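Local structure of 3-hydroxyisobutyryl-CoA hydrolase (Mycobacterium thermoresistibile, 4HDT) at residues T263-A268 with P320-A325; E292-C297 with F339-P344. The protein probably hydrolyses 3-hydroxy-2-methylpropanoyl-CoA (3-hydroxyisobutyryl-CoA) to 3-hydroxy-2-methylpropanoate and free CoA, as a member of the crotonase-like enoyl-CoA hydratase/isomerase family. All blocks are in the same frame, centred on the assembly; numbering follows the deposited sequence.

Overall arrangement
After the six-stranded sheet, whose last strand is 188-189, the chain of this crotonase-like protein is all helix and loop, and both contacts belong to this helical C-terminal part. Contact 1 fastens the start of helix 266-279 to the loop that follows helix 303-313, closing a stretch of 51 mostly helical residues. Contact 2 starts inside that stretch, on helix 285-299, and reaches past it to the tail after helix 332-336. The two closures therefore cross instead of nesting. The centres of contact 1 and contact 2 lie about 21 Å apart and their nearest atoms about 7 Å apart, so they do not touch. Together they pin the chain after helix 303-313 at two points onto consecutive helices, 266-279 and 285-299.

Contact 1 (T263-A268 with P320-A325); sequences TRSPIA and PKWRPA
The single direct hydrogen bond across this contact runs from the indole of W322 to the backbone of T263: NE1 donates to T263 O over 3.0 Å, nearly straight at 168°. The acceptor sits in the indole plane, at the ring edge, whereas the donor stands above the carbonyl plane of T263. One water adds a second polar link, accepting from I267 N at 2.9 Å and donating to P324 O.

Both indole faces are covered by aliphatic carbons. With CG of W322 anti to its carbonyl carbon, the ring is laid over the turn at S265, and S265 CA makes a CH-pi contact 3.5 Å from the centroid of the five-membered ring of W322, almost on the normal. On the opposite face lies the ring of P320, from the indole's own segment, with CG offset toward the rim.

S265, on which the indole rests, is the N-cap of helix 266-279. Its OG, anti to its own backbone N, accepts from A268 N at 3.1 Å and also bonds to D304 of helix 303-313.

Van der Waals packing extends beyond the indole. P266, the first helical residue, crosses W322 obliquely, its CD lying 3.7 Å from W322 CB. The peptide bond before P324 is cis, and P324 CD faces I267 CB more loosely. Separately from these apolar pairs, P266 CG approaches the carbonyl oxygen P324 O at 3.5 Å.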
loop_
_atom_site.group_PDB
_atom_site.type_symbol
_atom_site.label_atom_id
_atom_site.label_comp_id
_atom_site.label_asym_id
_atom_site.label_seq_id
_atom_site.Cartn_x
_atom_site.Cartn_y
_atom_site.Cartn_z
ATOM N N THR A 263 -20.235 -0.139 -2.099
ATOM C CA THR A 263 -19.924 0.942 -3.052
ATOM C C THR A 263 -18.749 0.648 -3.989
ATOM O O THR A 263 -18.506 1.439 -4.909
ATOM C CB THR A 263 -19.575 2.277 -2.350
ATOM O OG1 THR A 263 -18.295 2.194 -1.681
ATOM C CG2 THR A 263 -20.722 2.733 -1.400
ATOM N N ARG A 264 -18.040 -0.453 -3.775
ATOM C CA ARG A 264 -16.785 -0.700 -4.471
ATOM C C ARG A 264 -17.036 -1.496 -5.721
ATOM O O ARG A 264 -18.125 -2.061 -5.937
ATOM C CB ARG A 264 -15.793 -1.431 -3.555
ATOM C CG ARG A 264 -15.502 -0.815 -2.217
ATOM C CD ARG A 264 -15.151 0.639 -2.330
ATOM N NE ARG A 264 -14.557 1.141 -1.110
ATOM C CZ ARG A 264 -14.191 2.407 -0.920
ATOM N NH1 ARG A 264 -14.447 3.348 -1.828
ATOM N NH2 ARG A 264 -13.594 2.764 0.193
ATOM N N SER A 265 -16.045 -1.482 -6.617
ATOM C CA SER A 265 -16.170 -2.200 -7.875
ATOM C C SER A 265 -16.379 -3.687 -7.647
ATOM O O SER A 265 -15.508 -4.311 -7.004
ATOM C CB SER A 265 -14.888 -1.971 -8.707
ATOM O OG SER A 265 -14.706 -2.954 -9.694
ATOM N N PRO A 266 -17.479 -4.287 -8.177
ATOM C CA PRO A 266 -17.651 -5.755 -8.004
ATOM C C PRO A 266 -16.497 -6.617 -8.506
ATOM O O PRO A 266 -16.019 -7.480 -7.778
ATOM C CB PRO A 266 -18.956 -6.049 -8.746
ATOM C CG PRO A 266 -19.751 -4.785 -8.521
ATOM C CD PRO A 266 -18.727 -3.668 -8.664
ATOM N N ILE A 267 -15.979 -6.330 -9.706
ATOM C CA ILE A 267 -14.882 -7.136 -10.225
ATOM C C ILE A 267 -13.612 -6.899 -9.399
ATOM O O ILE A 267 -12.941 -7.855 -9.025
ATOM C CB ILE A 267 -14.646 -6.941 -11.738
ATOM C CG1 ILE A 267 -13.643 -7.965 -12.278
ATOM C CG2 ILE A 267 -14.180 -5.520 -12.037
ATOM C CD1 ILE A 267 -14.049 -9.409 -12.104
ATOM N N ALA A 268 -13.342 -5.659 -9.023
ATOM C CA ALA A 268 -12.137 -5.383 -8.212
ATOM C C ALA A 268 -12.204 -6.073 -6.824
ATOM O O ALA A 268 -11.223 -6.627 -6.367
ATOM C CB ALA A 268 -11.902 -3.899 -8.071
ATOM N N PRO A 320 -19.084 6.266 -9.434
ATOM C CA PRO A 320 -18.748 5.410 -10.571
ATOM C C PRO A 320 -19.861 4.419 -10.922
ATOM O O PRO A 320 -20.516 3.878 -10.028
ATOM C CB PRO A 320 -17.491 4.671 -10.098
ATOM C CG PRO A 320 -17.614 4.678 -8.606
ATOM C CD PRO A 320 -18.291 5.960 -8.238
ATOM N N LYS A 321 -20.051 4.172 -12.219
ATOM C CA LYS A 321 -21.017 3.210 -12.722
ATOM C C LYS A 321 -20.262 1.971 -13.122
ATOM O O LYS A 321 -19.678 1.893 -14.218
ATOM C CB LYS A 321 -21.792 3.774 -13.944
ATOM N N TRP A 322 -20.221 1.013 -12.206
ATOM C CA TRP A 322 -19.383 -0.137 -12.385
ATOM C C TRP A 322 -20.024 -1.103 -13.369
ATOM O O TRP A 322 -21.264 -1.234 -13.443
ATOM C CB TRP A 322 -19.188 -0.865 -11.056
ATOM C CG TRP A 322 -18.603 -0.071 -9.911
ATOM C CD1 TRP A 322 -19.147 0.067 -8.661
ATOM C CD2 TRP A 322 -17.326 0.562 -9.860
ATOM N NE1 TRP A 322 -18.318 0.779 -7.854
ATOM C CE2 TRP A 322 -17.174 1.091 -8.554
ATOM C CE3 TRP A 322 -16.308 0.764 -10.792
ATOM C CZ2 TRP A 322 -16.042 1.803 -8.152
ATOM C CZ3 TRP A 322 -15.176 1.473 -10.395
ATOM C CH2 TRP A 322 -15.045 1.985 -9.082
ATOM N N ARG A 323 -19.178 -1.829 -14.082
ATOM C CA ARG A 323 -19.610 -2.818 -15.059
ATOM C C ARG A 323 -18.626 -3.989 -15.000
ATOM O O ARG A 323 -17.456 -3.805 -15.327
ATOM C CB ARG A 323 -19.627 -2.157 -16.461
ATOM N N PRO A 324 -19.064 -5.189 -14.550
ATOM C CA PRO A 324 -20.409 -5.542 -14.091
ATOM C C PRO A 324 -20.883 -4.769 -12.879
ATOM O O PRO A 324 -20.105 -4.466 -11.974
ATOM C CB PRO A 324 -20.296 -7.030 -13.737
ATOM C CG PRO A 324 -18.853 -7.261 -13.511
ATOM C CD PRO A 324 -18.141 -6.338 -14.440
ATOM N N ALA A 325 -22.187 -4.504 -12.846
ATOM C CA ALA A 325 -22.747 -3.625 -11.829
ATOM C C ALA A 325 -23.001 -4.360 -10.515
ATOM O O ALA A 325 -23.149 -3.729 -9.487
ATOM C CB ALA A 325 -24.039 -2.998 -12.323
HETATM O O HOH W 1 -17.356 -4.778 -11.683
#

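Contact 2 (E292-C297 with F339-P344); sequences EYRVSC and FAPVDP
R294 loses the most surface here, lying along the loop 339-344 without a direct hydrogen bond to it. CG is anti to the carbonyl carbon, and the chain runs extended from CG to NE. Its methylenes pass the carbonyl oxygen of A340, CG at 3.4 Å, and the guanidinium then settles over the backbone of P341, whose CA stands 3.4 Å above the guanidinium plane, toward its rim. The charged end finds its main partner just beyond the loop, where NH2 forms a salt bridge with E345. A water in the guanidinium plane accepts from R294 NH1 at 2.8 Å and donates to F339 O at 3.2 Å, so solvent joins the arginine to the start of the loop.

F339 and V295 run side by side and point the same way. V295 CG2, the branch anti to the carbonyl carbon, lies 3.6 Å from F339 CE1 in a CH-pi contact over the phenyl face, 29° off the ring normal. The F339 ring also makes a cation-pi interaction with R278 and touches E274 and S275, all of helix 266-279.

V342, pointing toward the helix, has its two methyls on different residues. CG2 occupies the crowded place between backbone N and carbonyl carbon and meets Y293 CE2 at 3.9 Å, while CG1 faces C297 CB. C297 SG lies 3.5 Å above one face of the Y293 ring, and a water links Y293 OH to P344 O.

The side chain of Y293 is about 10 Å from that of the zinc ligand H35, so the contact is structural packing: an irregular C-terminal segment laid along helix 285-299 in the helical C-terminal part of a crotonase-like chain.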
loop_
_atom_site.group_PDB
_atom_site.type_symbol
_atom_site.label_atom_id
_atom_site.label_comp_id
_atom_site.label_asym_id
_atom_site.label_seq_id
_atom_site.Cartn_x
_atom_site.Cartn_y
_atom_site.Cartn_z
ATOM N N GLU A 292 0.775 -9.734 -8.492
ATOM C CA GLU A 292 0.176 -8.415 -8.505
ATOM C C GLU A 292 0.382 -7.739 -9.864
ATOM O O GLU A 292 -0.477 -7.005 -10.360
ATOM C CB GLU A 292 0.775 -7.540 -7.404
ATOM C CG GLU A 292 0.321 -7.883 -5.979
ATOM C CD GLU A 292 0.988 -7.050 -4.895
ATOM O OE1 GLU A 292 1.720 -6.105 -5.227
ATOM O OE2 GLU A 292 0.780 -7.345 -3.690
ATOM N N TYR A 293 1.517 -7.974 -10.484
ATOM C CA TYR A 293 1.794 -7.339 -11.777
ATOM C C TYR A 293 0.840 -7.880 -12.853
ATOM O O TYR A 293 0.328 -7.110 -13.659
ATOM C CB TYR A 293 3.252 -7.590 -12.177
ATOM C CG TYR A 293 3.679 -6.935 -13.459
ATOM C CD1 TYR A 293 3.886 -5.543 -13.515
ATOM C CD2 TYR A 293 3.895 -7.689 -14.601
ATOM C CE1 TYR A 293 4.275 -4.924 -14.677
ATOM C CE2 TYR A 293 4.269 -7.078 -15.763
ATOM C CZ TYR A 293 4.465 -5.711 -15.819
ATOM O OH TYR A 293 4.844 -5.179 -17.048
ATOM N N ARG A 294 0.602 -9.192 -12.867
ATOM C CA ARG A 294 -0.399 -9.774 -13.792
ATOM C C ARG A 294 -1.765 -9.115 -13.571
ATOM O O ARG A 294 -2.443 -8.728 -14.520
ATOM C CB ARG A 294 -0.552 -11.289 -13.606
ATOM C CG ARG A 294 0.709 -12.067 -13.982
ATOM C CD ARG A 294 0.557 -13.541 -13.640
ATOM N NE ARG A 294 1.518 -14.389 -14.323
ATOM C CZ ARG A 294 1.521 -15.733 -14.261
ATOM N NH1 ARG A 294 0.627 -16.381 -13.509
ATOM N NH2 ARG A 294 2.424 -16.430 -14.945
ATOM N N VAL A 295 -2.146 -8.963 -12.306
ATOM C CA VAL A 295 -3.444 -8.380 -11.959
ATOM C C VAL A 295 -3.535 -6.922 -12.411
ATOM O O VAL A 295 -4.544 -6.521 -13.022
ATOM C CB VAL A 295 -3.731 -8.542 -10.459
ATOM C CG1 VAL A 295 -4.944 -7.760 -9.979
ATOM C CG2 VAL A 295 -3.898 -10.038 -10.105
ATOM N N SER A 296 -2.491 -6.139 -12.134
ATOM C CA SER A 296 -2.473 -4.724 -12.549
ATOM C C SER A 296 -2.542 -4.591 -14.071
ATOM O O SER A 296 -3.304 -3.801 -14.581
ATOM C CB SER A 296 -1.263 -3.988 -11.983
ATOM O OG SER A 296 -1.273 -4.010 -10.546
ATOM N N CYS A 297 -1.738 -5.385 -14.772
ATOM C CA CYS A 297 -1.754 -5.408 -16.230
ATOM C C CYS A 297 -3.140 -5.729 -16.769
ATOM O O CYS A 297 -3.604 -5.083 -17.727
ATOM C CB CYS A 297 -0.754 -6.414 -16.743
ATOM S SG CYS A 297 0.973 -5.857 -16.663
ATOM N N PHE A 339 -5.464 -13.101 -13.595
ATOM C CA PHE A 339 -4.285 -13.835 -13.172
ATOM C C PHE A 339 -3.566 -14.473 -14.346
ATOM O O PHE A 339 -2.623 -15.220 -14.137
ATOM C CB PHE A 339 -4.687 -14.883 -12.117
ATOM C CG PHE A 339 -5.226 -14.271 -10.869
ATOM C CD1 PHE A 339 -4.369 -13.867 -9.871
ATOM C CD2 PHE A 339 -6.595 -14.062 -10.690
ATOM C CE1 PHE A 339 -4.851 -13.243 -8.727
ATOM C CE2 PHE A 339 -7.082 -13.464 -9.547
ATOM C CZ PHE A 339 -6.220 -13.047 -8.570
ATOM N N ALA A 340 -3.956 -14.103 -15.567
ATOM C CA ALA A 340 -3.319 -14.638 -16.757
ATOM C C ALA A 340 -1.853 -14.220 -16.851
ATOM O O ALA A 340 -1.457 -13.096 -16.435
ATOM C CB ALA A 340 -4.070 -14.214 -17.997
ATOM N N PRO A 341 -1.020 -15.134 -17.382
ATOM C CA PRO A 341 0.369 -14.792 -17.703
ATOM C C PRO A 341 0.472 -13.588 -18.592
ATOM O O PRO A 341 -0.388 -13.372 -19.448
ATOM C CB PRO A 341 0.851 -15.996 -18.527
ATOM C CG PRO A 341 0.017 -17.130 -18.077
ATOM C CD PRO A 341 -1.306 -16.559 -17.611
ATOM N N VAL A 342 1.558 -12.852 -18.434
ATOM C CA VAL A 342 1.850 -11.714 -19.294
ATOM C C VAL A 342 3.289 -11.859 -19.791
ATOM O O VAL A 342 4.042 -12.663 -19.260
ATOM C CB VAL A 342 1.648 -10.391 -18.537
ATOM C CG1 VAL A 342 0.194 -10.266 -18.100
ATOM C CG2 VAL A 342 2.629 -10.250 -17.371
ATOM N N ASP A 343 3.661 -11.082 -20.798
ATOM C CA ASP A 343 4.962 -11.235 -21.445
ATOM C C ASP A 343 5.488 -9.847 -21.767
ATOM O O ASP A 343 4.976 -9.198 -22.683
ATOM C CB ASP A 343 4.825 -12.082 -22.703
ATOM C CG ASP A 343 6.174 -12.405 -23.346
ATOM O OD1 ASP A 343 7.204 -11.797 -22.989
ATOM O OD2 ASP A 343 6.218 -13.270 -24.236
ATOM N N PRO A 344 6.544 -9.395 -21.061
ATOM C CA PRO A 344 7.320 -10.154 -20.106
ATOM C C PRO A 344 6.636 -10.177 -18.752
ATOM O O PRO A 344 5.903 -9.254 -18.407
ATOM C CB PRO A 344 8.631 -9.360 -20.012
ATOM C CG PRO A 344 8.213 -7.963 -20.228
ATOM C CD PRO A 344 7.166 -8.079 -21.331
HETATM O O HOH W 2 4.473 -7.016 -19.329
HETATM O O HOH W 3 -2.982 -10.789 -16.493
HETATM O O HOH W 4 -0.947 -15.212 -11.457
#